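Local coordinates for protein dTDP-4-dehydrorhamnose reductase (Bacillus anthracis, PDB 3SC6) that catalyses the NADPH-dependent reduction of dTDP-4-dehydrorhamnose to dTDP-L-rhamnose, the final step in making this sugar nucleotide, at residues T204-T209 with N265-M270; R7-G12 with Q49-E54; N162-T167 with K225-Y230; Q20-L25 with Y30-F35. One frame throughout, in Å; residues are numbered along the deposited sequence.

Contact 1 (T204-T209 with N265-M270); sequences TSLYGT and NGFLQM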
loop_
_atom_site.group_PDB
_atom_site.type_symbol
_atom_site.label_atom_id
_atom_site.label_comp_id
_atom_site.label_asym_id
_atom_site.label_seq_id
_atom_site.Cartn_x
_atom_site.Cartn_y
_atom_site.Cartn_z
ATOM N N THR A 204 7.213 -11.256 14.565
ATOM C CA THR A 204 6.845 -10.918 15.933
ATOM C C THR A 204 5.336 -10.966 16.101
ATOM O O THR A 204 4.608 -11.304 15.168
ATOM C CB THR A 204 7.308 -9.498 16.293
ATOM O OG1 THR A 204 6.643 -8.545 15.451
ATOM C CG2 THR A 204 8.810 -9.370 16.128
ATOM N N SER A 205 4.873 -10.632 17.302
ATOM C CA SER A 205 3.447 -10.622 17.605
ATOM C C SER A 205 3.044 -9.259 18.165
ATOM O O SER A 205 2.103 -9.150 18.947
ATOM C CB SER A 205 3.093 -11.736 18.588
ATOM O OG SER A 205 3.813 -11.595 19.796
ATOM N N LEU A 206 3.770 -8.223 17.747
ATOM C CA LEU A 206 3.517 -6.849 18.177
ATOM C C LEU A 206 2.350 -6.369 17.323
ATOM O O LEU A 206 2.498 -5.458 16.514
ATOM C CB LEU A 206 4.757 -5.993 17.878
ATOM C CG LEU A 206 6.098 -6.460 18.470
ATOM C CD1 LEU A 206 7.244 -5.611 17.967
ATOM C CD2 LEU A 206 6.078 -6.488 19.987
ATOM N N TYR A 207 1.182 -6.966 17.524
ATOM C CA TYR A 207 0.001 -6.619 16.736
ATOM C C TYR A 207 -0.447 -5.178 16.931
ATOM O O TYR A 207 -0.143 -4.554 17.935
ATOM C CB TYR A 207 -1.164 -7.549 17.069
ATOM C CG TYR A 207 -0.800 -9.019 17.055
ATOM C CD1 TYR A 207 -0.466 -9.667 15.880
ATOM C CD2 TYR A 207 -0.908 -9.778 18.207
ATOM C CE1 TYR A 207 -0.150 -11.011 15.874
ATOM C CE2 TYR A 207 -0.615 -11.123 18.206
ATOM C CZ TYR A 207 -0.234 -11.735 17.040
ATOM O OH TYR A 207 0.058 -13.078 17.041
ATOM N N GLY A 208 -1.177 -4.658 15.951
ATOM C CA GLY A 208 -1.672 -3.297 16.014
ATOM C C GLY A 208 -1.715 -2.635 14.658
ATOM O O GLY A 208 -1.624 -3.303 13.631
ATOM N N THR A 209 -1.853 -1.310 14.671
ATOM C CA THR A 209 -1.915 -0.514 13.457
ATOM C C THR A 209 -0.579 0.207 13.296
ATOM O O THR A 209 -0.095 0.815 14.238
ATOM C CB THR A 209 -3.054 0.528 13.536
ATOM O OG1 THR A 209 -4.302 -0.132 13.782
ATOM C CG2 THR A 209 -3.144 1.318 12.256
ATOM N N ASN A 265 7.932 0.624 18.933
ATOM C CA ASN A 265 8.164 -0.819 18.999
ATOM C C ASN A 265 9.603 -1.217 18.674
ATOM O O ASN A 265 9.862 -2.336 18.242
ATOM C CB ASN A 265 7.187 -1.574 18.096
ATOM C CG ASN A 265 5.750 -1.383 18.508
ATOM O OD1 ASN A 265 5.452 -0.640 19.430
ATOM N ND2 ASN A 265 4.849 -2.058 17.824
ATOM N N GLY A 266 10.534 -0.289 18.870
ATOM C CA GLY A 266 11.949 -0.547 18.617
ATOM C C GLY A 266 12.424 -0.668 17.182
ATOM O O GLY A 266 13.625 -0.802 16.948
ATOM N N PHE A 267 11.515 -0.628 16.214
ATOM C CA PHE A 267 11.924 -0.741 14.816
ATOM C C PHE A 267 12.639 0.531 14.381
ATOM O O PHE A 267 12.360 1.612 14.903
ATOM C CB PHE A 267 10.725 -0.952 13.891
ATOM C CG PHE A 267 9.921 -2.183 14.190
ATOM C CD1 PHE A 267 8.772 -2.106 14.955
ATOM C CD2 PHE A 267 10.314 -3.417 13.705
ATOM C CE1 PHE A 267 8.023 -3.233 15.221
ATOM C CE2 PHE A 267 9.574 -4.549 13.972
ATOM C CZ PHE A 267 8.426 -4.457 14.733
ATOM N N LEU A 268 13.563 0.402 13.431
ATOM C CA LEU A 268 14.296 1.559 12.931
ATOM C C LEU A 268 13.428 2.306 11.925
ATOM O O LEU A 268 12.474 1.749 11.374
ATOM C CB LEU A 268 15.626 1.157 12.287
ATOM C CG LEU A 268 16.666 0.485 13.187
ATOM C CD1 LEU A 268 17.894 0.110 12.368
ATOM C CD2 LEU A 268 17.054 1.397 14.348
ATOM N N GLN A 269 13.765 3.569 11.686
ATOM C CA GLN A 269 13.014 4.392 10.749
ATOM C C GLN A 269 13.218 3.965 9.305
ATOM O O GLN A 269 14.276 3.457 8.935
ATOM C CB GLN A 269 13.402 5.869 10.897
ATOM C CG GLN A 269 13.114 6.459 12.273
ATOM C CD GLN A 269 13.503 7.926 12.378
ATOM O OE1 GLN A 269 13.990 8.527 11.416
ATOM N NE2 GLN A 269 13.288 8.510 13.554
ATOM N N MET A 270 12.180 4.171 8.504
ATOM C CA MET A 270 12.199 3.839 7.091
ATOM C C MET A 270 13.147 4.795 6.389
ATOM O O MET A 270 13.435 5.877 6.905
ATOM C CB MET A 270 10.800 4.044 6.499
ATOM C CG MET A 270 9.709 3.138 7.044
ATOM S SD MET A 270 9.924 1.417 6.574
ATOM C CE MET A 270 9.797 1.541 4.791
#
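Leu206 and Asn265 are the closest points of the two backbones, their CA atoms 7.7 Å apart, so the segments 204-209 and 265-270 meet through side chains alone. Leu206 and Phe267 reach toward each other from opposite directions: the Leu206 methyl CD1 comes to 3.6 Å from Phe267 CZ and also touches the neighbouring ring carbon CE1. Leucine suits this place because a branched tip can settle against the far end of an aromatic ring without needing a polar partner. Its CG lies opposite the carbonyl carbon (chi1 -56°), which, with chi2 extended, carries CD1 toward the other segment. The same CD1 lies 4.0 Å from Asn265 CB, so the aliphatic root of the asparagine flanks the leucine beside the ring. Leu206 stands at the centre of an inverse gamma turn, with a weak bond of 2.8 Å from Tyr207 N to Ser205 O. In this Rossmann-fold reductase the turn leads from helix 191-202 into strand 208-211, which pairs with strand 148-157 of the central sheet. Gly208, at the start of that strand, has backbone angles (phi 146°) at which a CB would collide with the preceding carbonyl oxygen. On the opposite segment, Asn265 is the first residue past helix 260-264, and Gly266 takes the positive phi of 72° that turns the chain toward Phe267. The Phe267 ring also leans on Lys200 and Leu201 of helix 191-202.

Contact 2 (R7-G12 with Q49-E54); sequences RVIITG and QQVVQE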
loop_
_atom_site.group_PDB
_atom_site.type_symbol
_atom_site.label_atom_id
_atom_site.label_comp_id
_atom_site.label_asym_id
_atom_site.label_seq_id
_atom_site.Cartn_x
_atom_site.Cartn_y
_atom_site.Cartn_z
ATOM N N ARG A 7 4.264 -21.205 6.836
ATOM C CA ARG A 7 3.519 -21.074 5.587
ATOM C C ARG A 7 2.906 -19.691 5.505
ATOM O O ARG A 7 2.311 -19.233 6.476
ATOM C CB ARG A 7 2.380 -22.054 5.718
ATOM C CG ARG A 7 2.875 -23.391 6.163
ATOM C CD ARG A 7 1.758 -24.183 6.740
ATOM N NE ARG A 7 2.317 -25.302 7.468
ATOM C CZ ARG A 7 1.634 -26.046 8.320
ATOM N NH1 ARG A 7 2.247 -27.038 8.958
ATOM N NH2 ARG A 7 0.356 -25.776 8.569
ATOM N N VAL A 8 3.011 -19.040 4.349
ATOM C CA VAL A 8 2.449 -17.705 4.190
ATOM C C VAL A 8 1.615 -17.600 2.926
ATOM O O VAL A 8 2.050 -18.004 1.856
ATOM C CB VAL A 8 3.555 -16.623 4.113
ATOM C CG1 VAL A 8 4.409 -16.650 5.359
ATOM C CG2 VAL A 8 4.425 -16.836 2.904
ATOM N N ILE A 9 0.403 -17.076 3.061
ATOM C CA ILE A 9 -0.490 -16.896 1.925
ATOM C C ILE A 9 -0.522 -15.422 1.553
ATOM O O ILE A 9 -0.554 -14.560 2.428
ATOM C CB ILE A 9 -1.933 -17.365 2.214
ATOM C CG1 ILE A 9 -1.974 -18.883 2.392
ATOM C CG2 ILE A 9 -2.856 -17.007 1.063
ATOM C CD1 ILE A 9 -3.377 -19.435 2.621
ATOM N N ILE A 10 -0.490 -15.139 0.251
ATOM C CA ILE A 10 -0.525 -13.767 -0.249
ATOM C C ILE A 10 -1.725 -13.591 -1.176
ATOM O O ILE A 10 -1.811 -14.240 -2.214
ATOM C CB ILE A 10 0.751 -13.398 -1.021
ATOM C CG1 ILE A 10 1.979 -13.553 -0.124
ATOM C CG2 ILE A 10 0.664 -11.977 -1.522
ATOM C CD1 ILE A 10 3.283 -13.194 -0.806
ATOM N N THR A 11 -2.655 -12.726 -0.788
ATOM C CA THR A 11 -3.842 -12.471 -1.598
ATOM C C THR A 11 -3.556 -11.290 -2.531
ATOM O O THR A 11 -3.057 -10.257 -2.094
ATOM C CB THR A 11 -5.069 -12.173 -0.721
ATOM O OG1 THR A 11 -4.833 -10.996 0.059
ATOM C CG2 THR A 11 -5.359 -13.344 0.206
ATOM N N GLY A 12 -3.880 -11.444 -3.811
ATOM C CA GLY A 12 -3.638 -10.389 -4.801
ATOM C C GLY A 12 -2.163 -10.398 -5.183
ATOM O O GLY A 12 -1.516 -9.352 -5.242
ATOM N N GLN A 49 -12.312 -19.844 2.763
ATOM C CA GLN A 49 -12.171 -20.841 3.819
ATOM C C GLN A 49 -11.525 -22.129 3.298
ATOM O O GLN A 49 -10.625 -22.669 3.932
ATOM C CB GLN A 49 -13.513 -21.097 4.521
ATOM C CG GLN A 49 -14.013 -19.879 5.318
ATOM C CD GLN A 49 -15.360 -20.097 6.003
ATOM O OE1 GLN A 49 -16.167 -20.927 5.579
ATOM N NE2 GLN A 49 -15.626 -19.306 7.040
ATOM N N GLN A 50 -11.956 -22.604 2.136
ATOM C CA GLN A 50 -11.388 -23.823 1.570
ATOM C C GLN A 50 -9.871 -23.740 1.445
ATOM O O GLN A 50 -9.152 -24.630 1.883
ATOM C CB GLN A 50 -11.953 -24.083 0.179
ATOM C CG GLN A 50 -11.382 -25.332 -0.479
ATOM C CD GLN A 50 -11.904 -25.547 -1.884
ATOM O OE1 GLN A 50 -11.600 -26.559 -2.521
ATOM N NE2 GLN A 50 -12.694 -24.596 -2.380
ATOM N N VAL A 51 -9.392 -22.667 0.831
ATOM C CA VAL A 51 -7.965 -22.471 0.635
ATOM C C VAL A 51 -7.202 -22.305 1.947
ATOM O O VAL A 51 -6.143 -22.906 2.132
ATOM C CB VAL A 51 -7.688 -21.255 -0.266
ATOM C CG1 VAL A 51 -6.191 -21.037 -0.414
ATOM C CG2 VAL A 51 -8.335 -21.447 -1.630
ATOM N N VAL A 52 -7.737 -21.495 2.855
ATOM C CA VAL A 52 -7.083 -21.268 4.138
ATOM C C VAL A 52 -7.086 -22.531 5.005
ATOM O O VAL A 52 -6.164 -22.741 5.785
ATOM C CB VAL A 52 -7.703 -20.079 4.899
ATOM C CG1 VAL A 52 -7.035 -19.909 6.251
ATOM C CG2 VAL A 52 -7.565 -18.803 4.084
ATOM N N GLN A 53 -8.119 -23.363 4.878
ATOM C CA GLN A 53 -8.197 -24.607 5.660
ATOM C C GLN A 53 -7.157 -25.607 5.188
ATOM O O GLN A 53 -6.400 -26.152 5.983
ATOM C CB GLN A 53 -9.581 -25.265 5.540
ATOM C CG GLN A 53 -10.764 -24.516 6.155
ATOM C CD GLN A 53 -10.677 -24.391 7.664
ATOM O OE1 GLN A 53 -9.686 -24.785 8.281
ATOM N NE2 GLN A 53 -11.727 -23.845 8.269
ATOM N N GLU A 54 -7.139 -25.842 3.881
ATOM C CA GLU A 54 -6.210 -26.782 3.263
ATOM C C GLU A 54 -4.747 -26.453 3.554
ATOM O O GLU A 54 -4.021 -27.279 4.100
ATOM C CB GLU A 54 -6.454 -26.823 1.753
ATOM C CG GLU A 54 -5.541 -27.768 0.989
ATOM C CD GLU A 54 -5.843 -27.796 -0.501
ATOM O OE1 GLU A 54 -6.817 -27.140 -0.931
ATOM O OE2 GLU A 54 -5.113 -28.487 -1.242
#
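Ile9 carries the whole contact with Val51 and Val52, and strand 7-11 approaches it from Arg7, whose aliphatic chain ends in a guanidinium bonded through NH2 to Arg56 O, just beyond helix 45-55. Val8 comes next and serves other neighbours, Tyr30 and Ile32 of strand 30-35 and Ile59 of strand 59-62. Ile9 then sends its CB toward the helix. Its CG1 stands opposite the carbonyl carbon, and chi2 of -177° extends the chain so that the methyl CD1 becomes the leading atom. CD1 lies 4.4 Å from Val51 CG1 and equally far from Val52 CA, with Val52 CG2 at 4.5 Å, so it points at the place where two successive helical residues meet. These are loose van der Waals distances, and Phe35 and Pro57, which also touch Ile9, share in covering it. Isoleucine is long enough to bridge the 8.2 Å between Ile9 CA and Val52 CA, while the short valines let the helix lie close to the sheet. Farther along, Thr11 is held by weak bonds from Cys63 N and Ala64 N to its OG1. Gly12 ends the segment at a phi of 78° and touches the bound NADP. A hydrophobic strand laid against a helix and running into the first glycine of a GxxGxxG dinucleotide-binding loop is the hallmark of the Rossmann fold in the extended short-chain dehydrogenase/reductases.

Contact 3 (N162-T167 with K225-Y230); sequences NNFVKT and KKIFSY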
loop_
_atom_site.group_PDB
_atom_site.type_symbol
_atom_site.label_atom_id
_atom_site.label_comp_id
_atom_site.label_asym_id
_atom_site.label_seq_id
_atom_site.Cartn_x
_atom_site.Cartn_y
_atom_site.Cartn_z
ATOM N N ASN A 162 2.370 -0.744 -13.778
ATOM C CA ASN A 162 2.551 0.661 -14.102
ATOM C C ASN A 162 2.553 1.478 -12.825
ATOM O O ASN A 162 1.915 1.107 -11.845
ATOM C CB ASN A 162 1.435 1.165 -15.024
ATOM C CG ASN A 162 1.398 0.436 -16.355
ATOM O OD1 ASN A 162 2.233 -0.427 -16.633
ATOM N ND2 ASN A 162 0.428 0.787 -17.191
ATOM N N ASN A 163 3.284 2.583 -12.837
ATOM C CA ASN A 163 3.366 3.462 -11.684
ATOM C C ASN A 163 3.828 4.841 -12.138
ATOM O O ASN A 163 4.188 5.029 -13.304
ATOM C CB ASN A 163 4.274 2.866 -10.601
ATOM C CG ASN A 163 5.698 2.660 -11.071
ATOM O OD1 ASN A 163 6.134 3.254 -12.053
ATOM N ND2 ASN A 163 6.445 1.847 -10.342
ATOM N N PHE A 164 3.817 5.803 -11.227
ATOM C CA PHE A 164 4.225 7.164 -11.557
ATOM C C PHE A 164 5.689 7.273 -11.981
ATOM O O PHE A 164 6.021 8.102 -12.812
ATOM C CB PHE A 164 3.940 8.096 -10.379
ATOM C CG PHE A 164 4.265 9.542 -10.646
ATOM C CD1 PHE A 164 3.312 10.387 -11.195
ATOM C CD2 PHE A 164 5.511 10.063 -10.329
ATOM C CE1 PHE A 164 3.601 11.717 -11.433
ATOM C CE2 PHE A 164 5.805 11.395 -10.565
ATOM C CZ PHE A 164 4.850 12.222 -11.115
ATOM N N VAL A 165 6.566 6.446 -11.429
ATOM C CA VAL A 165 7.976 6.525 -11.809
ATOM C C VAL A 165 8.202 6.031 -13.243
ATOM O O VAL A 165 8.931 6.665 -14.006
ATOM C CB VAL A 165 8.881 5.768 -10.834
ATOM C CG1 VAL A 165 10.324 5.829 -11.303
ATOM C CG2 VAL A 165 8.752 6.358 -9.443
ATOM N N LYS A 166 7.585 4.906 -13.607
ATOM C CA LYS A 166 7.735 4.364 -14.964
ATOM C C LYS A 166 7.109 5.296 -16.004
ATOM O O LYS A 166 7.605 5.398 -17.121
ATOM C CB LYS A 166 7.096 2.977 -15.096
ATOM C CG LYS A 166 7.703 1.864 -14.248
ATOM C CD LYS A 166 6.930 0.559 -14.485
ATOM C CE LYS A 166 7.464 -0.605 -13.673
ATOM N NZ LYS A 166 8.872 -0.915 -14.004
ATOM N N THR A 167 6.013 5.958 -15.637
ATOM C CA THR A 167 5.329 6.876 -16.549
ATOM C C THR A 167 6.205 8.078 -16.916
ATOM O O THR A 167 6.276 8.454 -18.086
ATOM C CB THR A 167 3.976 7.361 -15.971
ATOM O OG1 THR A 167 3.105 6.239 -15.781
ATOM C CG2 THR A 167 3.304 8.339 -16.915
ATOM N N LYS A 225 10.721 15.923 -10.665
ATOM C CA LYS A 225 12.052 16.480 -10.933
ATOM C C LYS A 225 13.164 15.540 -10.526
ATOM O O LYS A 225 14.065 15.251 -11.313
ATOM C CB LYS A 225 12.299 17.800 -10.191
ATOM C CG LYS A 225 11.459 18.991 -10.587
ATOM C CD LYS A 225 11.895 20.199 -9.747
ATOM C CE LYS A 225 11.152 21.467 -10.107
ATOM N NZ LYS A 225 11.381 21.890 -11.513
ATOM N N LYS A 226 13.101 15.066 -9.289
ATOM C CA LYS A 226 14.127 14.172 -8.788
ATOM C C LYS A 226 14.172 12.812 -9.507
ATOM O O LYS A 226 15.197 12.131 -9.472
ATOM C CB LYS A 226 14.068 14.076 -7.260
ATOM C CG LYS A 226 15.160 13.211 -6.656
ATOM C CD LYS A 226 15.242 13.357 -5.145
ATOM C CE LYS A 226 15.634 14.794 -4.749
ATOM N NZ LYS A 226 15.746 14.976 -3.275
ATOM N N ILE A 227 13.081 12.419 -10.161
ATOM C CA ILE A 227 13.083 11.155 -10.890
ATOM C C ILE A 227 13.989 11.355 -12.100
ATOM O O ILE A 227 14.783 10.478 -12.445
ATOM C CB ILE A 227 11.678 10.708 -11.347
ATOM C CG1 ILE A 227 10.812 10.368 -10.134
ATOM C CG2 ILE A 227 11.775 9.462 -12.209
ATOM C CD1 ILE A 227 9.413 9.908 -10.486
ATOM N N PHE A 228 13.883 12.528 -12.726
ATOM C CA PHE A 228 14.701 12.842 -13.893
ATOM C C PHE A 228 16.130 13.132 -13.461
ATOM O O PHE A 228 17.060 12.975 -14.245
ATOM C CB PHE A 228 14.145 14.030 -14.683
ATOM C CG PHE A 228 12.740 13.830 -15.169
ATOM C CD1 PHE A 228 12.387 12.676 -15.837
ATOM C CD2 PHE A 228 11.792 14.824 -15.018
ATOM C CE1 PHE A 228 11.098 12.485 -16.292
ATOM C CE2 PHE A 228 10.502 14.646 -15.484
ATOM C CZ PHE A 228 10.156 13.473 -16.123
ATOM N N SER A 229 16.297 13.569 -12.216
ATOM C CA SER A 229 17.619 13.868 -11.690
ATOM C C SER A 229 18.435 12.577 -11.680
ATOM O O SER A 229 19.556 12.548 -12.190
ATOM C CB SER A 229 17.525 14.458 -10.283
ATOM O OG SER A 229 18.811 14.757 -9.770
ATOM N N TYR A 230 17.875 11.511 -11.102
ATOM C CA TYR A 230 18.576 10.222 -11.056
ATOM C C TYR A 230 18.582 9.555 -12.425
ATOM O O TYR A 230 19.521 8.837 -12.764
ATOM C CB TYR A 230 17.995 9.257 -10.015
ATOM C CG TYR A 230 18.143 9.698 -8.575
ATOM C CD1 TYR A 230 19.346 9.518 -7.902
ATOM C CD2 TYR A 230 17.069 10.209 -7.863
ATOM C CE1 TYR A 230 19.492 9.896 -6.582
ATOM C CE2 TYR A 230 17.204 10.581 -6.535
ATOM C CZ TYR A 230 18.416 10.424 -5.902
ATOM O OH TYR A 230 18.551 10.792 -4.584
#
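Ile227 has its CG1 opposite the carbonyl carbon (chi1 -67°) and a fully extended chi2, which drives the methyl CD1 straight out of helix 220-231 toward Phe164 and Val165. Phe164 answers with its ring trans to the backbone N (chi1 -177°), a turn that brings the end of a side chain rooted off to one side closer to the isoleucine. CD1 lies 3.9 Å from Phe164 CE2 and 3.8 Å from Val165 CG2, lodging between the ring and the valine. The second branch is used too: Ile227 CG2 rests 4.0 Å from Val165 CG1. Beta-branched residues suit this place, since each offers two methyl-bearing arms to a neighbour it crosses at a slant. Val165 and Ile227 are also the closest backbone pair, with CA atoms 7.0 Å apart. Helix 164-172 starts right here, and Asn163 is its N-cap. Asn163 OD1 accepts from Lys166 N at 2.7 Å, with the N-H pointing almost straight at the oxygen. Asn163 O takes two donors from Thr167: the backbone N, and OG1 at 3.0 Å, which comes from above the carbonyl plane. Leu277 and Phe280 of helix 273-283 and the ring of Trp220 extend the apolar cluster. A capped helix packed through aliphatic and aromatic side chains on a second helix is consistent with the hydrophobic core of the C-terminal, substrate-binding part of extended short-chain reductases.

Contact 4 (Q20-L25 with Y30-F35); sequences QLQEEL and YDIYPF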
loop_
_atom_site.group_PDB
_atom_site.type_symbol
_atom_site.label_atom_id
_atom_site.label_comp_id
_atom_site.label_asym_id
_atom_site.label_seq_id
_atom_site.Cartn_x
_atom_site.Cartn_y
_atom_site.Cartn_z
ATOM N N GLN A 20 5.923 -8.450 -6.159
ATOM C CA GLN A 20 7.276 -8.210 -5.649
ATOM C C GLN A 20 7.525 -8.763 -4.238
ATOM O O GLN A 20 8.656 -9.094 -3.895
ATOM C CB GLN A 20 7.599 -6.716 -5.735
ATOM C CG GLN A 20 8.999 -6.331 -5.284
ATOM C CD GLN A 20 9.289 -4.856 -5.502
ATOM O OE1 GLN A 20 8.472 -4.128 -6.068
ATOM N NE2 GLN A 20 10.466 -4.414 -5.077
ATOM N N LEU A 21 6.476 -8.855 -3.427
ATOM C CA LEU A 21 6.599 -9.380 -2.066
ATOM C C LEU A 21 6.931 -10.864 -2.160
ATOM O O LEU A 21 7.767 -11.381 -1.422
ATOM C CB LEU A 21 5.294 -9.181 -1.295
ATOM C CG LEU A 21 5.258 -9.704 0.142
ATOM C CD1 LEU A 21 6.361 -9.079 0.985
ATOM C CD2 LEU A 21 3.890 -9.441 0.755
ATOM N N GLN A 22 6.253 -11.532 -3.084
ATOM C CA GLN A 22 6.430 -12.952 -3.345
ATOM C C GLN A 22 7.896 -13.314 -3.618
ATOM O O GLN A 22 8.335 -14.419 -3.307
ATOM C CB GLN A 22 5.583 -13.322 -4.563
ATOM C CG GLN A 22 5.714 -14.749 -5.054
ATOM C CD GLN A 22 4.861 -15.000 -6.288
ATOM O OE1 GLN A 22 4.060 -14.149 -6.686
ATOM N NE2 GLN A 22 5.025 -16.171 -6.897
ATOM N N GLU A 23 8.640 -12.382 -4.203
ATOM C CA GLU A 23 10.048 -12.603 -4.524
ATOM C C GLU A 23 11.009 -12.200 -3.416
ATOM O O GLU A 23 12.135 -12.683 -3.372
ATOM C CB GLU A 23 10.425 -11.788 -5.764
ATOM C CG GLU A 23 9.649 -12.126 -7.021
ATOM C CD GLU A 23 10.053 -11.255 -8.198
ATOM O OE1 GLU A 23 10.907 -10.361 -8.010
ATOM O OE2 GLU A 23 9.510 -11.454 -9.308
ATOM N N GLU A 24 10.574 -11.312 -2.528
ATOM C CA GLU A 24 11.436 -10.845 -1.440
ATOM C C GLU A 24 11.363 -11.621 -0.116
ATOM O O GLU A 24 12.183 -11.394 0.775
ATOM C CB GLU A 24 11.240 -9.342 -1.242
ATOM C CG GLU A 24 11.614 -8.560 -2.504
ATOM C CD GLU A 24 11.439 -7.066 -2.366
ATOM O OE1 GLU A 24 11.018 -6.607 -1.280
ATOM O OE2 GLU A 24 11.729 -6.350 -3.350
ATOM N N LEU A 25 10.391 -12.518 0.024
ATOM C CA LEU A 25 10.282 -13.311 1.247
ATOM C C LEU A 25 11.236 -14.484 1.062
ATOM O O LEU A 25 11.166 -15.187 0.054
ATOM C CB LEU A 25 8.859 -13.808 1.487
ATOM C CG LEU A 25 7.802 -12.733 1.720
ATOM C CD1 LEU A 25 6.430 -13.371 1.876
ATOM C CD2 LEU A 25 8.153 -11.903 2.949
ATOM N N TYR A 30 10.043 -19.772 4.604
ATOM C CA TYR A 30 8.599 -19.866 4.437
ATOM C C TYR A 30 8.181 -20.568 3.148
ATOM O O TYR A 30 8.908 -20.548 2.158
ATOM C CB TYR A 30 7.985 -18.464 4.339
ATOM C CG TYR A 30 8.178 -17.544 5.517
ATOM C CD1 TYR A 30 7.286 -17.554 6.574
ATOM C CD2 TYR A 30 9.212 -16.617 5.542
ATOM C CE1 TYR A 30 7.439 -16.698 7.647
ATOM C CE2 TYR A 30 9.371 -15.752 6.612
ATOM C CZ TYR A 30 8.479 -15.800 7.663
ATOM O OH TYR A 30 8.617 -14.953 8.735
ATOM N N ASP A 31 7.003 -21.188 3.177
ATOM C CA ASP A 31 6.440 -21.861 2.008
ATOM C C ASP A 31 5.500 -20.790 1.496
ATOM O O ASP A 31 4.432 -20.573 2.069
ATOM C CB ASP A 31 5.658 -23.131 2.353
ATOM C CG ASP A 31 6.532 -24.228 2.909
ATOM O OD1 ASP A 31 7.763 -24.050 2.943
ATOM O OD2 ASP A 31 5.982 -25.288 3.282
ATOM N N ILE A 32 5.900 -20.111 0.429
ATOM C CA ILE A 32 5.091 -19.038 -0.138
ATOM C C ILE A 32 3.979 -19.529 -1.056
ATOM O O ILE A 32 4.244 -20.126 -2.096
ATOM C CB ILE A 32 5.976 -18.051 -0.915
ATOM C CG1 ILE A 32 7.118 -17.541 -0.017
ATOM C CG2 ILE A 32 5.131 -16.907 -1.454
ATOM C CD1 ILE A 32 8.073 -16.592 -0.704
ATOM N N TYR A 33 2.734 -19.262 -0.662
ATOM C CA TYR A 33 1.567 -19.664 -1.440
ATOM C C TYR A 33 0.834 -18.448 -1.988
ATOM O O TYR A 33 -0.093 -17.949 -1.359
ATOM C CB TYR A 33 0.593 -20.472 -0.587
ATOM C CG TYR A 33 1.149 -21.761 -0.047
ATOM C CD1 TYR A 33 1.018 -22.946 -0.760
ATOM C CD2 TYR A 33 1.790 -21.802 1.182
ATOM C CE1 TYR A 33 1.517 -24.133 -0.267
ATOM C CE2 TYR A 33 2.294 -22.983 1.681
ATOM C CZ TYR A 33 2.155 -24.145 0.953
ATOM O OH TYR A 33 2.657 -25.323 1.447
ATOM N N PRO A 34 1.250 -17.962 -3.164
ATOM C CA PRO A 34 0.601 -16.806 -3.764
ATOM C C PRO A 34 -0.663 -17.198 -4.516
ATOM O O PRO A 34 -0.723 -18.278 -5.097
ATOM C CB PRO A 34 1.650 -16.306 -4.752
ATOM C CG PRO A 34 2.349 -17.538 -5.184
ATOM C CD PRO A 34 2.387 -18.434 -3.977
ATOM N N PHE A 35 -1.665 -16.325 -4.494
ATOM C CA PHE A 35 -2.932 -16.571 -5.182
ATOM C C PHE A 35 -3.425 -15.351 -5.928
ATOM O O PHE A 35 -3.435 -14.244 -5.401
ATOM C CB PHE A 35 -4.027 -17.032 -4.219
ATOM C CG PHE A 35 -3.800 -18.387 -3.638
ATOM C CD1 PHE A 35 -4.334 -19.505 -4.260
ATOM C CD2 PHE A 35 -3.066 -18.555 -2.479
ATOM C CE1 PHE A 35 -4.141 -20.764 -3.735
ATOM C CE2 PHE A 35 -2.865 -19.814 -1.951
ATOM C CZ PHE A 35 -3.405 -20.921 -2.581
#
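Apolar packing centres on Ile32, which points its CB at Leu25 and Gln22 of the helix. Its extended chain carries the methyl CD1 to 3.6 Å from Leu25 CB, while the CG2 branch lies 4.2 Å from Gln22 CG. The strand isoleucine thus packs against the end of helix 16-24 and Leu25, the first residue beyond it. A second packing contact joins an amide to a proline: with CG trans to the backbone N (chi1 176°) and the chain straight beyond it, the Gln22 side chain crosses that of Pro34 at about a right angle, and its amide end meets Pro34 CG and CB, NE2 3.5 Å from CG. Glutamine suits this partly exposed place because its methylene CG can pack on Ile32 while its amide end lies against the proline. Among polar bonds, Gln20 NE2 donates to Glu24 OE2 at 2.9 Å, on the syn side of the carboxylate but tilted out of its plane, while OE2 lies close to the Gln20 amide plane. Gln20 OE1 accepts from Lys159 N, and Glu24 OE1 from Asn195 ND2. Helix 16-24 packed on the strand that follows it is the second half of the right-handed beta-alpha-beta crossover that opens a Rossmann fold.

Contacts 2 and 4 form one neighbourhood, their centres 12 Å apart, sharing the adjacent parallel strands 6-11 and 30-35, where Val8 O and Tyr33 N probably hydrogen-bond. Contact 4 falls between the two segments of contact 2 along the chain, so together they span strand, helix, strand, helix at the start of the NADP-binding Rossmann fold. Contact 1, whose centre is about 24 Å from that of contact 2, reaches the same sheet through strand 208-211. Contact 3 lies some 35 Å from contact 2, between centres, across the middle of the chain. Segments of contacts 1 and 3 alternate in sequence, so the chain passes back and forth between the sheet side of contact 1 and the helix pair of contact 3.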